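Local coordinates for protein putative phytoene/squalene synthase YisP (PDB 3WE9) that hydrolyses farnesyl diphosphate to farnesol and diphosphate, a reaction linked to biofilm formation in Bacillus subtilis, at residues Q42-V47 with L137-R142; Q172-I177 with A190-G195; M203-I208 with K251-F256. All blocks are in the same frame, centred on the assembly; numbering follows the deposited sequence.

Contact 1 of 3, residues Q42-V47 with L137-R142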
loop_
_atom_site.group_PDB
_atom_site.type_symbol
_atom_site.label_atom_id
_atom_site.label_comp_id
_atom_site.label_asym_id
_atom_site.label_seq_id
_atom_site.Cartn_x
_atom_site.Cartn_y
_atom_site.Cartn_z
ATOM N N GLN A 42 8.862 -0.946 14.451
ATOM C CA GLN A 42 8.997 -2.393 14.392
ATOM C C GLN A 42 7.645 -3.077 14.289
ATOM O O GLN A 42 7.492 -4.063 13.563
ATOM C CB GLN A 42 9.786 -2.891 15.609
ATOM C CG GLN A 42 11.235 -2.418 15.569
ATOM C CD GLN A 42 12.116 -3.083 16.605
ATOM O OE1 GLN A 42 13.341 -3.109 16.468
ATOM N NE2 GLN A 42 11.503 -3.615 17.651
ATOM N N ALA A 43 6.654 -2.543 14.995
ATOM C CA ALA A 43 5.308 -3.103 14.947
ATOM C C ALA A 43 4.792 -3.008 13.510
ATOM O O ALA A 43 4.170 -3.937 13.000
ATOM C CB ALA A 43 4.383 -2.328 15.888
ATOM N N SER A 44 5.052 -1.879 12.862
ATOM C CA SER A 44 4.611 -1.682 11.484
ATOM C C SER A 44 5.295 -2.686 10.560
ATOM O O SER A 44 4.672 -3.198 9.631
ATOM C CB SER A 44 4.918 -0.257 11.016
ATOM O OG SER A 44 4.131 0.677 11.733
ATOM N N TRP A 45 6.577 -2.949 10.804
ATOM C CA TRP A 45 7.302 -3.916 9.986
ATOM C C TRP A 45 6.595 -5.263 10.081
ATOM O O TRP A 45 6.382 -5.939 9.077
ATOM C CB TRP A 45 8.740 -4.098 10.475
ATOM C CG TRP A 45 9.643 -2.904 10.341
ATOM C CD1 TRP A 45 9.443 -1.788 9.580
ATOM C CD2 TRP A 45 10.912 -2.738 10.975
ATOM N NE1 TRP A 45 10.514 -0.931 9.705
ATOM C CE2 TRP A 45 11.432 -1.494 10.555
ATOM C CE3 TRP A 45 11.665 -3.524 11.859
ATOM C CZ2 TRP A 45 12.676 -1.014 10.991
ATOM C CZ3 TRP A 45 12.899 -3.049 12.293
ATOM C CH2 TRP A 45 13.391 -1.803 11.857
ATOM N N ALA A 46 6.236 -5.650 11.302
ATOM C CA ALA A 46 5.560 -6.921 11.538
ATOM C C ALA A 46 4.254 -7.003 10.759
ATOM O O ALA A 46 3.970 -8.011 10.104
ATOM C CB ALA A 46 5.290 -7.104 13.045
ATOM N N VAL A 47 3.456 -5.943 10.838
ATOM C CA VAL A 47 2.175 -5.902 10.140
ATOM C C VAL A 47 2.341 -6.027 8.627
ATOM O O VAL A 47 1.665 -6.837 7.990
ATOM C CB VAL A 47 1.405 -4.599 10.460
ATOM C CG1 VAL A 47 0.192 -4.462 9.540
ATOM C CG2 VAL A 47 0.963 -4.611 11.921
ATOM N N LEU A 137 -3.705 1.314 12.001
ATOM C CA LEU A 137 -4.308 2.417 12.753
ATOM C C LEU A 137 -3.892 2.537 14.221
ATOM O O LEU A 137 -3.481 3.610 14.666
ATOM C CB LEU A 137 -5.838 2.353 12.655
ATOM C CG LEU A 137 -6.609 3.517 13.291
ATOM C CD1 LEU A 137 -6.164 4.835 12.675
ATOM C CD2 LEU A 137 -8.105 3.312 13.090
ATOM N N PRO A 138 -3.999 1.443 14.992
ATOM C CA PRO A 138 -3.620 1.497 16.412
ATOM C C PRO A 138 -2.149 1.843 16.639
ATOM O O PRO A 138 -1.769 2.320 17.710
ATOM C CB PRO A 138 -3.966 0.098 16.917
ATOM C CG PRO A 138 -5.082 -0.326 16.010
ATOM C CD PRO A 138 -4.592 0.135 14.665
ATOM N N ILE A 139 -1.326 1.597 15.628
ATOM C CA ILE A 139 0.096 1.895 15.715
ATOM C C ILE A 139 0.344 3.374 15.400
ATOM O O ILE A 139 1.187 4.024 16.019
ATOM C CB ILE A 139 0.893 1.006 14.726
ATOM C CG1 ILE A 139 0.752 -0.468 15.132
ATOM C CG2 ILE A 139 2.358 1.431 14.697
ATOM C CD1 ILE A 139 1.358 -1.459 14.144
ATOM N N LEU A 140 -0.416 3.904 14.447
ATOM C CA LEU A 140 -0.274 5.295 14.032
ATOM C C LEU A 140 -0.869 6.288 15.032
ATOM O O LEU A 140 -0.429 7.435 15.113
ATOM C CB LEU A 140 -0.937 5.494 12.664
ATOM C CG LEU A 140 -0.421 4.553 11.573
ATOM C CD1 LEU A 140 -1.242 4.728 10.285
ATOM C CD2 LEU A 140 1.053 4.841 11.325
ATOM N N THR A 141 -1.870 5.859 15.791
ATOM C CA THR A 141 -2.478 6.768 16.753
ATOM C C THR A 141 -3.101 6.070 17.944
ATOM O O THR A 141 -3.799 5.073 17.797
ATOM C CB THR A 141 -3.567 7.659 16.098
ATOM O OG1 THR A 141 -4.062 8.587 17.070
ATOM C CG2 THR A 141 -4.730 6.815 15.606
ATOM N N ARG A 142 -2.845 6.625 19.123
ATOM C CA ARG A 142 -3.362 6.091 20.369
ATOM C C ARG A 142 -4.678 6.741 20.799
ATOM O O ARG A 142 -5.491 6.109 21.472
ATOM C CB ARG A 142 -2.319 6.265 21.483
ATOM C CG ARG A 142 -1.698 7.667 21.572
ATOM C CD ARG A 142 -1.066 7.886 22.956
ATOM N NE ARG A 142 -0.277 9.115 23.054
ATOM C CZ ARG A 142 1.043 9.170 22.888
ATOM N NH1 ARG A 142 1.726 8.065 22.617
ATOM N NH2 ARG A 142 1.684 10.326 23.002
#

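Contact 2 of 3, residues Q172-I177 with A190-G195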
loop_
_atom_site.group_PDB
_atom_site.type_symbol
_atom_site.label_atom_id
_atom_site.label_comp_id
_atom_site.label_asym_id
_atom_site.label_seq_id
_atom_site.Cartn_x
_atom_site.Cartn_y
_atom_site.Cartn_z
ATOM N N GLN A 172 -2.269 -11.454 -14.570
ATOM C CA GLN A 172 -2.927 -11.273 -13.280
ATOM C C GLN A 172 -3.123 -9.785 -13.000
ATOM O O GLN A 172 -4.160 -9.370 -12.485
ATOM C CB GLN A 172 -2.088 -11.899 -12.165
ATOM C CG GLN A 172 -2.697 -11.744 -10.779
ATOM C CD GLN A 172 -1.974 -12.566 -9.728
ATOM O OE1 GLN A 172 -1.911 -13.796 -9.819
ATOM N NE2 GLN A 172 -1.423 -11.892 -8.722
ATOM N N GLN A 173 -2.123 -8.982 -13.349
ATOM C CA GLN A 173 -2.206 -7.542 -13.133
ATOM C C GLN A 173 -3.152 -6.915 -14.164
ATOM O O GLN A 173 -3.965 -6.049 -13.826
ATOM C CB GLN A 173 -0.802 -6.931 -13.213
ATOM C CG GLN A 173 0.156 -7.551 -12.187
ATOM C CD GLN A 173 1.601 -7.102 -12.341
ATOM O OE1 GLN A 173 2.168 -7.149 -13.430
ATOM N NE2 GLN A 173 2.207 -6.677 -11.236
ATOM N N LYS A 174 -3.058 -7.370 -15.414
ATOM C CA LYS A 174 -3.915 -6.867 -16.483
ATOM C C LYS A 174 -5.384 -7.174 -16.183
ATOM O O LYS A 174 -6.274 -6.416 -16.564
ATOM C CB LYS A 174 -3.529 -7.496 -17.828
ATOM C CG LYS A 174 -2.170 -7.059 -18.373
ATOM C CD LYS A 174 -1.943 -7.664 -19.756
ATOM C CE LYS A 174 -0.701 -7.111 -20.435
ATOM N NZ LYS A 174 0.543 -7.470 -19.704
ATOM N N ASN A 175 -5.624 -8.284 -15.490
ATOM C CA ASN A 175 -6.984 -8.695 -15.135
ATOM C C ASN A 175 -7.698 -7.723 -14.203
ATOM O O ASN A 175 -8.929 -7.701 -14.148
ATOM C CB ASN A 175 -6.968 -10.075 -14.471
ATOM C CG ASN A 175 -6.979 -11.208 -15.474
ATOM O OD1 ASN A 175 -6.813 -12.371 -15.110
ATOM N ND2 ASN A 175 -7.184 -10.878 -16.741
ATOM N N ARG A 176 -6.934 -6.923 -13.467
ATOM C CA ARG A 176 -7.550 -5.978 -12.544
ATOM C C ARG A 176 -8.057 -4.700 -13.206
ATOM O O ARG A 176 -8.764 -3.916 -12.573
ATOM C CB ARG A 176 -6.586 -5.663 -11.389
ATOM C CG ARG A 176 -6.221 -6.912 -10.571
ATOM C CD ARG A 176 -5.464 -6.572 -9.287
ATOM N NE ARG A 176 -4.893 -7.757 -8.637
ATOM C CZ ARG A 176 -5.599 -8.751 -8.098
ATOM N NH1 ARG A 176 -6.922 -8.726 -8.114
ATOM N NH2 ARG A 176 -4.977 -9.782 -7.543
ATOM N N ILE A 177 -7.707 -4.486 -14.475
ATOM C CA ILE A 177 -8.187 -3.307 -15.199
ATOM C C ILE A 177 -9.683 -3.521 -15.480
ATOM O O ILE A 177 -10.066 -4.495 -16.133
ATOM C CB ILE A 177 -7.456 -3.122 -16.542
ATOM C CG1 ILE A 177 -5.950 -2.983 -16.294
ATOM C CG2 ILE A 177 -8.002 -1.893 -17.269
ATOM C CD1 ILE A 177 -5.115 -3.112 -17.544
ATOM N N ALA A 190 -7.772 -6.754 -27.058
ATOM C CA ALA A 190 -6.619 -6.994 -27.926
ATOM C C ALA A 190 -5.503 -6.000 -27.615
ATOM O O ALA A 190 -4.331 -6.379 -27.563
ATOM C CB ALA A 190 -7.026 -6.885 -29.395
ATOM N N ASP A 191 -5.865 -4.730 -27.430
ATOM C CA ASP A 191 -4.883 -3.692 -27.099
ATOM C C ASP A 191 -4.175 -4.120 -25.812
ATOM O O ASP A 191 -2.946 -4.156 -25.735
ATOM C CB ASP A 191 -5.549 -2.332 -26.808
ATOM C CG ASP A 191 -6.114 -1.642 -28.040
ATOM O OD1 ASP A 191 -5.586 -1.838 -29.150
ATOM O OD2 ASP A 191 -7.089 -0.861 -27.872
ATOM N N LEU A 192 -4.980 -4.424 -24.799
ATOM C CA LEU A 192 -4.477 -4.832 -23.492
ATOM C C LEU A 192 -3.529 -6.025 -23.555
ATOM O O LEU A 192 -2.455 -6.007 -22.950
ATOM C CB LEU A 192 -5.649 -5.162 -22.557
ATOM C CG LEU A 192 -5.304 -5.682 -21.157
ATOM C CD1 LEU A 192 -4.472 -4.640 -20.409
ATOM C CD2 LEU A 192 -6.581 -5.993 -20.393
ATOM N N GLN A 193 -3.925 -7.065 -24.276
ATOM C CA GLN A 193 -3.088 -8.254 -24.377
ATOM C C GLN A 193 -1.736 -7.918 -25.001
ATOM O O GLN A 193 -0.712 -8.484 -24.616
ATOM C CB GLN A 193 -3.792 -9.341 -25.194
ATOM C CG GLN A 193 -3.038 -10.671 -25.210
ATOM C CD GLN A 193 -3.871 -11.813 -25.767
ATOM O OE1 GLN A 193 -4.920 -12.156 -25.217
ATOM N NE2 GLN A 193 -3.408 -12.410 -26.861
ATOM N N LYS A 194 -1.739 -6.989 -25.954
ATOM C CA LYS A 194 -0.516 -6.556 -26.631
ATOM C C LYS A 194 0.260 -5.550 -25.787
ATOM O O LYS A 194 1.417 -5.244 -26.079
ATOM C CB LYS A 194 -0.851 -5.903 -27.977
ATOM C CG LYS A 194 -0.961 -6.861 -29.148
ATOM C CD LYS A 194 -1.423 -6.144 -30.416
ATOM C CE LYS A 194 -2.884 -5.720 -30.313
ATOM N NZ LYS A 194 -3.386 -5.055 -31.555
ATOM N N GLY A 195 -0.388 -5.026 -24.753
ATOM C CA GLY A 195 0.257 -4.040 -23.909
ATOM C C GLY A 195 0.396 -2.734 -24.667
ATOM O O GLY A 195 1.392 -2.018 -24.528
#

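Contact 3 of 3, residues M203-I208 with K251-F256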
loop_
_atom_site.group_PDB
_atom_site.type_symbol
_atom_site.label_atom_id
_atom_site.label_comp_id
_atom_site.label_asym_id
_atom_site.label_seq_id
_atom_site.Cartn_x
_atom_site.Cartn_y
_atom_site.Cartn_z
ATOM N N MET A 203 -6.275 7.202 -21.011
ATOM C CA MET A 203 -7.536 7.702 -20.465
ATOM C C MET A 203 -8.064 6.724 -19.415
ATOM O O MET A 203 -8.588 7.133 -18.381
ATOM C CB MET A 203 -8.574 7.882 -21.574
ATOM C CG MET A 203 -8.296 9.090 -22.448
ATOM S SD MET A 203 -9.509 9.255 -23.755
ATOM C CE MET A 203 -10.792 10.190 -22.903
ATOM N N THR A 204 -7.916 5.431 -19.694
ATOM C CA THR A 204 -8.347 4.382 -18.778
ATOM C C THR A 204 -7.512 4.474 -17.501
ATOM O O THR A 204 -8.040 4.472 -16.388
ATOM C CB THR A 204 -8.144 2.984 -19.408
ATOM O OG1 THR A 204 -8.989 2.857 -20.561
ATOM C CG2 THR A 204 -8.477 1.874 -18.393
ATOM N N TRP A 205 -6.199 4.576 -17.678
ATOM C CA TRP A 205 -5.273 4.665 -16.558
ATOM C C TRP A 205 -5.536 5.912 -15.712
ATOM O O TRP A 205 -5.584 5.832 -14.491
ATOM C CB TRP A 205 -3.833 4.692 -17.086
ATOM C CG TRP A 205 -2.783 4.547 -16.038
ATOM C CD1 TRP A 205 -2.168 3.390 -15.647
ATOM C CD2 TRP A 205 -2.183 5.601 -15.272
ATOM N NE1 TRP A 205 -1.216 3.658 -14.689
ATOM C CE2 TRP A 205 -1.205 5.004 -14.438
ATOM C CE3 TRP A 205 -2.376 6.986 -15.208
ATOM C CZ2 TRP A 205 -0.416 5.754 -13.552
ATOM C CZ3 TRP A 205 -1.586 7.736 -14.322
ATOM C CH2 TRP A 205 -0.621 7.113 -13.508
ATOM N N GLU A 206 -5.700 7.059 -16.366
ATOM C CA GLU A 206 -5.946 8.309 -15.651
ATOM C C GLU A 206 -7.293 8.309 -14.922
ATOM O O GLU A 206 -7.439 8.918 -13.864
ATOM C CB GLU A 206 -5.862 9.499 -16.615
ATOM C CG GLU A 206 -4.443 9.801 -17.139
ATOM C CD GLU A 206 -3.473 10.245 -16.042
ATOM O OE1 GLU A 206 -3.932 10.549 -14.923
ATOM O OE2 GLU A 206 -2.247 10.301 -16.301
ATOM N N TYR A 207 -8.273 7.612 -15.483
ATOM C CA TYR A 207 -9.591 7.544 -14.857
ATOM C C TYR A 207 -9.469 6.847 -13.501
ATOM O O TYR A 207 -10.094 7.262 -12.523
ATOM C CB TYR A 207 -10.573 6.785 -15.755
ATOM C CG TYR A 207 -12.027 6.941 -15.352
ATOM C CD1 TYR A 207 -12.729 8.112 -15.640
ATOM C CD2 TYR A 207 -12.701 5.913 -14.695
ATOM C CE1 TYR A 207 -14.073 8.256 -15.286
ATOM C CE2 TYR A 207 -14.045 6.044 -14.334
ATOM C CZ TYR A 207 -14.724 7.217 -14.636
ATOM O OH TYR A 207 -16.054 7.341 -14.306
ATOM N N ILE A 208 -8.659 5.790 -13.451
ATOM C CA ILE A 208 -8.435 5.041 -12.216
ATOM C C ILE A 208 -7.501 5.837 -11.294
ATOM O O ILE A 208 -7.690 5.863 -10.076
ATOM C CB ILE A 208 -7.812 3.646 -12.520
ATOM C CG1 ILE A 208 -8.756 2.854 -13.435
ATOM C CG2 ILE A 208 -7.560 2.868 -11.222
ATOM C CD1 ILE A 208 -8.154 1.568 -13.982
ATOM N N LYS A 251 7.000 8.974 -17.578
ATOM C CA LYS A 251 7.574 7.911 -18.379
ATOM C C LYS A 251 6.571 7.311 -19.351
ATOM O O LYS A 251 6.628 6.124 -19.673
ATOM C CB LYS A 251 8.154 6.828 -17.481
ATOM C CG LYS A 251 9.227 7.330 -16.522
ATOM C CD LYS A 251 10.432 7.868 -17.265
ATOM C CE LYS A 251 11.513 8.324 -16.296
ATOM N NZ LYS A 251 12.688 8.871 -17.027
ATOM N N GLN A 252 5.633 8.146 -19.783
ATOM C CA GLN A 252 4.643 7.765 -20.779
ATOM C C GLN A 252 3.760 6.554 -20.485
ATOM O O GLN A 252 3.406 5.813 -21.399
ATOM C CB GLN A 252 5.357 7.557 -22.117
ATOM C CG GLN A 252 6.391 8.642 -22.427
ATOM C CD GLN A 252 5.848 10.046 -22.230
ATOM O OE1 GLN A 252 6.162 10.723 -21.244
ATOM N NE2 GLN A 252 5.022 10.492 -23.169
ATOM N N HIS A 253 3.408 6.352 -19.221
ATOM C CA HIS A 253 2.531 5.243 -18.841
ATOM C C HIS A 253 3.014 3.888 -19.358
ATOM O O HIS A 253 2.207 3.001 -19.620
ATOM C CB HIS A 253 1.118 5.498 -19.380
ATOM C CG HIS A 253 0.513 6.785 -18.910
ATOM N ND1 HIS A 253 0.689 7.979 -19.576
ATOM C CD2 HIS A 253 -0.241 7.069 -17.821
ATOM C CE1 HIS A 253 0.067 8.944 -18.920
ATOM N NE2 HIS A 253 -0.505 8.417 -17.850
ATOM N N ASP A 254 4.330 3.729 -19.478
ATOM C CA ASP A 254 4.941 2.507 -20.008
ATOM C C ASP A 254 4.949 1.374 -18.971
ATOM O O ASP A 254 5.965 0.694 -18.779
ATOM C CB ASP A 254 6.371 2.847 -20.456
ATOM C CG ASP A 254 6.884 1.950 -21.573
ATOM O OD1 ASP A 254 6.098 1.214 -22.203
ATOM O OD2 ASP A 254 8.101 2.004 -21.836
ATOM N N VAL A 255 3.799 1.154 -18.332
ATOM C CA VAL A 255 3.671 0.143 -17.285
ATOM C C VAL A 255 3.482 -1.300 -17.728
ATOM O O VAL A 255 3.450 -2.193 -16.884
ATOM C CB VAL A 255 2.525 0.509 -16.301
ATOM C CG1 VAL A 255 2.848 1.816 -15.599
ATOM C CG2 VAL A 255 1.204 0.608 -17.052
ATOM N N PHE A 256 3.337 -1.536 -19.028
ATOM C CA PHE A 256 3.201 -2.907 -19.532
ATOM C C PHE A 256 4.614 -3.483 -19.697
ATOM O O PHE A 256 4.820 -4.698 -19.633
ATOM C CB PHE A 256 2.498 -2.934 -20.897
ATOM C CG PHE A 256 1.031 -2.592 -20.841
ATOM C CD1 PHE A 256 0.132 -3.405 -20.150
ATOM C CD2 PHE A 256 0.548 -1.463 -21.491
ATOM C CE1 PHE A 256 -1.230 -3.093 -20.114
ATOM C CE2 PHE A 256 -0.816 -1.145 -21.458
ATOM C CZ PHE A 256 -1.700 -1.960 -20.770
#

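Contact 1 of 3, residues Q42-V47 with L137-R142
Ile139 packs against Ala43, Ser44 and Val47 in a buried, apolar contact, carried almost wholly by side chains, between two helices of the all-helical squalene/phytoene synthase fold: the last turn of helix 118-140 lies against the middle of helix 38-54. The two backbones come nearest at Ser44 and Ile139, whose CA atoms are 7.1 Å apart. One branched residue meets all three partners. The CD1 methyl of Ile139, at the end of an extended chain (chi2 173°), comes to 3.6 Å from Ala43 CB and is also near the backbone carbon of that residue. The small alanine thus lets the methyl approach the helix itself. Val47 and Ile139 run past one another with opposite senses, Val47 CG2 lying 3.9 Å from Ile139 CD1. The other branch, Ile139 CG2, stands anti to its own backbone N and lies 3.5 Å from Ser44 OG. That hydroxyl is hydrogen-bonded to the carbonyl of Gln40, one turn earlier. Phe94 of helix 84-94 touches both Ala43 and Ile139. With the serine's polar need met inside its own helix, the two helices are joined here by apolar fit and dispersion, and the contact depends on shape rather than on charge or bond direction.

Contact 2 of 3, residues Q172-I177 with A190-G195
Lys174 reaches across to Leu192 with its aliphatic chain and puts each successive carbon to use. Its CB is 4.0 Å from Leu192 CD1, and CG continues along the same methyl at 3.9 Å. CD meets both that methyl, at 4.0 Å from Leu192 CD1, and the carbonyl oxygen Leu192 O; only CE leaves the methyl, lying 3.3 Å from Leu192 O, a close approach to a carbonyl oxygen of a carbon probably made slightly positive by the neighbouring ammonium. A bend at the last torsion (chi4 64°) then turns NZ aside to hydrogen-bond with the carbonyl of Leu168. Leu192 O has a partner of its own in Gly195 N, at 2.9 Å, within the Schellman motif that ends helix 189-194, which calls for a positive phi (71°), a conformation glycine takes up easily. Beyond the lysine, Leu192 meets Ile177 tip to tip, the two CD1 methyls only 3.3 Å apart, which is tighter than usual for carbons. Ile177 closes a type I turn begun by Lys174, with Ile177 N bonded to Lys174 O at 3.2 Å, and this turn brings both residues to the same leucine. The other methyl, Leu192 CD2, sits 3.9 Å from Lys174 O. Shortening Leu192 to an alanine removes both methyls and is likely to leave Ile177 CD1 and the first carbons of Lys174 without their apolar mate, opening a gap between the segments. Helix 179-185, in the connection between the segments, completes the setting: its Met182 touches both Ile177 and Leu192, while Arg179 touches Leu192 and donates through NH1 to the carbonyls of Lys174 and Ile177, tying the turn after helix 171-174 to helix 179-185, while Leu192 brings helix 189-194 against both.

Contact 3 of 3, residues M203-I208 with K251-F256
Glu206 OE2 is gripped by two groups: His253 NE2 donates a hydrogen bond of 3.0 Å to it, and Arg249 NE, from the end of helix 228-250, forms a salt bridge. The N-H of the histidine points fairly straight at the oxygen (162°), which lies almost in the imidazole plane. On the carboxylate the approach is from the anti side and tilted out of plane, the two flat groups standing nearly perpendicular. With both an arginine and an imidazole N-H as partners, the carboxylate would be expected to stay ionised. A bend at chi2 (-65°) folds the glutamate chain toward these partners. The loop that supplies His253 leaves helix 228-250 through a Schellman motif, with Gln252, at positive phi, as the C-prime residue and His253 N bonded back to Ile248 O. The same histidine forms a T-shaped stack with Trp205, its edge directed at the face of the indole's six-membered ring; the centroids are 4.7 Å apart and the planes meet at 78°. The atom pressed over that face is His253 CD2, 3.4 Å from Trp205 CE3 and displaced toward the rim. The indole is held in turn by a hydrogen bond from NE1 to the carbonyl of Leu165 and by Leu245 and Ile248 packed against it.

In the fold
The three contacts come in sequence along the chain, without overlap, and all lie within a single squalene/phytoene synthase region built of helices without strands. Contact 1 stands apart: its centre is 35 Å from that of contact 2 and 32 Å from that of contact 3, on the opposite side of the chain's centre. Contacts 2 and 3 are neighbours, with centres 12 Å apart, and helix 189-194 of one is followed directly by helix 199-221 of the other. Phe256 links them, packing against Lys174, Leu192 and Gly195. One monomer thus pairs helices 38-54 and 118-140 on one side of its centre, while on the other two short helices, the long helix 199-221 and the loop after helix 228-250 pack together.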